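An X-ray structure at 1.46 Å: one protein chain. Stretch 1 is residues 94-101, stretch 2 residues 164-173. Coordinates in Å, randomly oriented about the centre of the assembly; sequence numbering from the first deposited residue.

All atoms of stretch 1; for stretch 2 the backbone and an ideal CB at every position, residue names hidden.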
# COMPACT_ATOMS: atom_id res chain seq x y z
N PHE A 94 -7.39 -7.00 -11.02
CA PHE A 94 -7.61 -6.31 -12.26
C PHE A 94 -9.11 -6.07 -12.40
O PHE A 94 -9.91 -6.99 -12.22
CB PHE A 94 -7.09 -7.10 -13.44
CG PHE A 94 -5.58 -7.13 -13.55
CD1 PHE A 94 -4.91 -6.38 -14.50
CD2 PHE A 94 -4.83 -7.94 -12.73
CE1 PHE A 94 -3.53 -6.45 -14.62
CE2 PHE A 94 -3.43 -8.00 -12.82
CZ PHE A 94 -2.78 -7.25 -13.76
N VAL A 95 -9.48 -4.84 -12.75
CA VAL A 95 -10.85 -4.44 -12.98
C VAL A 95 -11.02 -3.86 -14.37
O VAL A 95 -10.06 -3.26 -14.93
CB VAL A 95 -11.37 -3.46 -11.93
CG1 VAL A 95 -11.31 -4.05 -10.54
CG2 VAL A 95 -10.67 -2.13 -11.98
N VAL A 96 -12.23 -4.03 -14.91
CA VAL A 96 -12.58 -3.51 -16.22
C VAL A 96 -13.89 -2.75 -16.18
O VAL A 96 -14.76 -3.04 -15.36
CB VAL A 96 -12.64 -4.58 -17.31
CG1 VAL A 96 -11.26 -5.19 -17.55
CG2 VAL A 96 -13.64 -5.68 -16.93
N ASN A 97 -14.00 -1.77 -17.08
CA ASN A 97 -15.22 -1.00 -17.24
C ASN A 97 -16.24 -1.93 -17.92
O ASN A 97 -15.90 -2.67 -18.85
CB ASN A 97 -14.98 0.24 -18.09
CG ASN A 97 -16.18 1.14 -18.17
OD1 ASN A 97 -17.16 0.82 -18.82
ND2 ASN A 97 -16.12 2.28 -17.49
N LYS A 98 -17.47 -1.90 -17.40
CA LYS A 98 -18.59 -2.71 -17.95
C LYS A 98 -18.88 -2.52 -19.41
O LYS A 98 -19.38 -3.43 -20.07
CB LYS A 98 -19.86 -2.34 -17.25
CG LYS A 98 -19.95 -3.00 -15.91
CD LYS A 98 -21.26 -2.67 -15.26
CE LYS A 98 -21.07 -2.55 -13.77
NZ LYS A 98 -20.81 -3.85 -13.14
N ASN A 99 -18.62 -1.32 -19.90
CA ASN A 99 -18.89 -1.00 -21.31
C ASN A 99 -18.11 -1.87 -22.30
O ASN A 99 -18.46 -1.94 -23.47
CB ASN A 99 -18.59 0.47 -21.59
CG ASN A 99 -19.71 1.40 -21.11
OD1 ASN A 99 -19.85 1.69 -19.91
ND2 ASN A 99 -20.49 1.89 -22.07
N LEU A 100 -17.05 -2.54 -21.85
CA LEU A 100 -16.27 -3.40 -22.74
C LEU A 100 -16.92 -4.76 -22.98
O LEU A 100 -16.56 -5.49 -23.91
CB LEU A 100 -14.92 -3.71 -22.15
CG LEU A 100 -13.93 -2.58 -21.94
CD1 LEU A 100 -12.81 -3.24 -21.17
CD2 LEU A 100 -13.39 -2.05 -23.24
N GLU A 101 -17.81 -5.13 -22.07
CA GLU A 101 -18.47 -6.45 -22.09
C GLU A 101 -17.44 -7.58 -22.15
O GLU A 101 -17.60 -8.56 -22.87
CB GLU A 101 -19.49 -6.54 -23.22
CG GLU A 101 -20.73 -5.73 -22.87
CD GLU A 101 -21.72 -5.56 -24.00
OE1 GLU A 101 -21.46 -6.00 -25.14
OE2 GLU A 101 -22.77 -4.95 -23.74
N UNK A 164 -10.85 6.33 -12.14
CA UNK A 164 -10.50 6.47 -13.55
C UNK A 164 -11.14 5.40 -14.43
O UNK A 164 -11.60 5.68 -15.53
CB UNK A 164 -8.98 6.42 -13.71
N UNK A 165 -11.13 4.15 -13.96
CA UNK A 165 -11.74 3.08 -14.76
C UNK A 165 -13.27 3.25 -14.69
O UNK A 165 -13.96 3.10 -15.69
CB UNK A 165 -11.31 1.70 -14.26
N UNK A 166 -13.79 3.60 -13.51
CA UNK A 166 -15.25 3.80 -13.33
C UNK A 166 -15.83 4.90 -14.22
O UNK A 166 -16.93 4.78 -14.73
CB UNK A 166 -15.55 4.14 -11.87
N UNK A 167 -15.05 5.96 -14.45
CA UNK A 167 -15.51 7.08 -15.30
C UNK A 167 -15.43 6.82 -16.80
O UNK A 167 -15.98 7.55 -17.60
CB UNK A 167 -14.69 8.33 -14.98
N UNK A 168 -14.67 5.81 -17.16
CA UNK A 168 -14.34 5.49 -18.58
C UNK A 168 -13.14 6.25 -19.14
O UNK A 168 -12.86 6.19 -20.35
CB UNK A 168 -15.55 5.79 -19.47
N UNK A 169 -12.41 6.95 -18.27
CA UNK A 169 -11.13 7.57 -18.69
C UNK A 169 -10.12 6.51 -19.12
O UNK A 169 -9.27 6.76 -19.98
CB UNK A 169 -10.54 8.41 -17.56
N UNK A 170 -10.17 5.37 -18.44
CA UNK A 170 -9.43 4.17 -18.80
C UNK A 170 -10.40 3.01 -18.89
O UNK A 170 -11.47 3.02 -18.30
CB UNK A 170 -8.32 3.88 -17.79
N UNK A 171 -10.02 2.01 -19.66
CA UNK A 171 -10.82 0.79 -19.83
C UNK A 171 -10.62 -0.26 -18.73
O UNK A 171 -11.50 -1.09 -18.46
CB UNK A 171 -10.49 0.16 -21.18
N UNK A 172 -9.42 -0.26 -18.15
CA UNK A 172 -8.99 -1.30 -17.23
C UNK A 172 -7.93 -0.76 -16.32
O UNK A 172 -7.24 0.19 -16.68
CB UNK A 172 -8.48 -2.53 -17.98
N UNK A 173 -7.76 -1.40 -15.17
CA UNK A 173 -6.69 -1.06 -14.24
C UNK A 173 -6.45 -2.15 -13.21
O UNK A 173 -7.13 -3.19 -13.22
CB UNK A 173 -7.01 0.26 -13.53

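Position 164 lies in a helix (phi/psi -69/-43), and its ideal CB finds nothing of stretch 1 within 5.5 Å. The contact therefore sets no preference; the deposited residue is Leu164.

At 165 the CA-to-CB bond points toward stretch 1, with the ideal CB 4.5 Å from Val95 CG2 and 5.2 Å from Asn97 N. The nearest side chain is apolar and the space modest, which suits alanine, valine or another small to medium aliphatic residue. The residue is Val165, chi1 t; its CG1 lies 4.5 Å from Val95 CG2 and 4.2 Å from Asn97 CB. Its backbone matters as much, for Asn97 ND2 donates to Val165 O (2.9 Å, 168°), tying the strand's end to the helix whatever side chain stands here.

Positions 166 and 167 point away, so many residues, polar ones included, would do. They are Asn166 and Ser167. A water accepts from Asn97 ND2 (3.0 Å) and donates to Asn166 O (3.1 Å), while Ser167 OG bonds back to Leu164 O (3.1 Å).

Position 168 has phi/psi 86/9, just past the helix. An ideal CB would be jammed against the preceding carbonyl O and stand 4.1 Å from Asn97 ND2; the first point alone calls for glycine. Gly168 closes the helix in a Schellman motif, with Gly168 N bonded to Val165 O (3.2 Å).

Position 169 points away and is unconstrained by stretch 1: Ala169. At 170 the CB points sideways with nothing within 5.5 Å, so stretch 1 sets no limit on size. Phe170 is deposited, and the end of its side chain leads away from stretch 1.

The ideal CB of 171 points sideways, 4.1 Å from Leu100 CD1, so either an aliphatic group or a polar one extending past the leucine is plausible. Asp171 is deposited; its OD1 is 4.0 Å from Leu100 CD2, and both carboxylate oxygens are hydrogen-bonded elsewhere in the structure. Its main-chain O accepts from Asn97 N (2.9 Å, 169°).

Position 172 pairs with Val96 in a non-hydrogen-bonded antiparallel bridge (CA-CA 4.3 Å). An ideal CB 3.5 Å from Val95 O and 3.9 Å from Val96 CG1 favours a small side chain, though a branch directed elsewhere is not excluded. Ala172 packs its CB against Val96 CG1 (3.9 Å).

Position 173 faces Val95 (CA-CA 5.5 Å), its ideal CB 4.6 Å from Val95 CG2. Alanine or a small aliphatic residue could be accommodated on this evidence, but the extended backbone (-164/177) also suits glycine. Gly173 forms the hydrogen-bonded antiparallel pair with Val95: Val95 N donates to Gly173 O (2.9 Å) and Gly173 N to Val95 O (3.0 Å).

Stretch 2 (164-173) LVNSGAFDAG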
# COMPACT_ATOMS: atom_id res chain seq x y z
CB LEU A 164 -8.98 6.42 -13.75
CG LEU A 164 -8.21 7.67 -13.33
CD1 LEU A 164 -6.72 7.30 -13.28
CD2 LEU A 164 -8.46 8.88 -14.23
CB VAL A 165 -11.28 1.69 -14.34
CG1 VAL A 165 -11.85 0.63 -15.28
CG2 VAL A 165 -9.76 1.57 -14.34
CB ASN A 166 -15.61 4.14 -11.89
CG ASN A 166 -17.09 3.92 -11.62
OD1 ASN A 166 -17.57 2.80 -11.77
ND2 ASN A 166 -17.82 4.98 -11.26
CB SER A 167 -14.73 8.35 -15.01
OG SER A 167 -13.40 8.19 -15.50
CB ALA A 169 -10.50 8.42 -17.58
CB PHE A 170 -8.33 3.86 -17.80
CG PHE A 170 -7.16 4.81 -17.88
CD1 PHE A 170 -6.02 4.49 -18.60
CD2 PHE A 170 -7.22 6.05 -17.28
CE1 PHE A 170 -4.97 5.36 -18.69
CE2 PHE A 170 -6.17 6.94 -17.36
CZ PHE A 170 -5.04 6.58 -18.06
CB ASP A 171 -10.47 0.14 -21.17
CG ASP A 171 -10.78 1.01 -22.34
OD1 ASP A 171 -11.91 1.55 -22.39
OD2 ASP A 171 -9.90 1.15 -23.23
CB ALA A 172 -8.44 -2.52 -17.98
O HOH W 1 -18.18 4.48 -17.50
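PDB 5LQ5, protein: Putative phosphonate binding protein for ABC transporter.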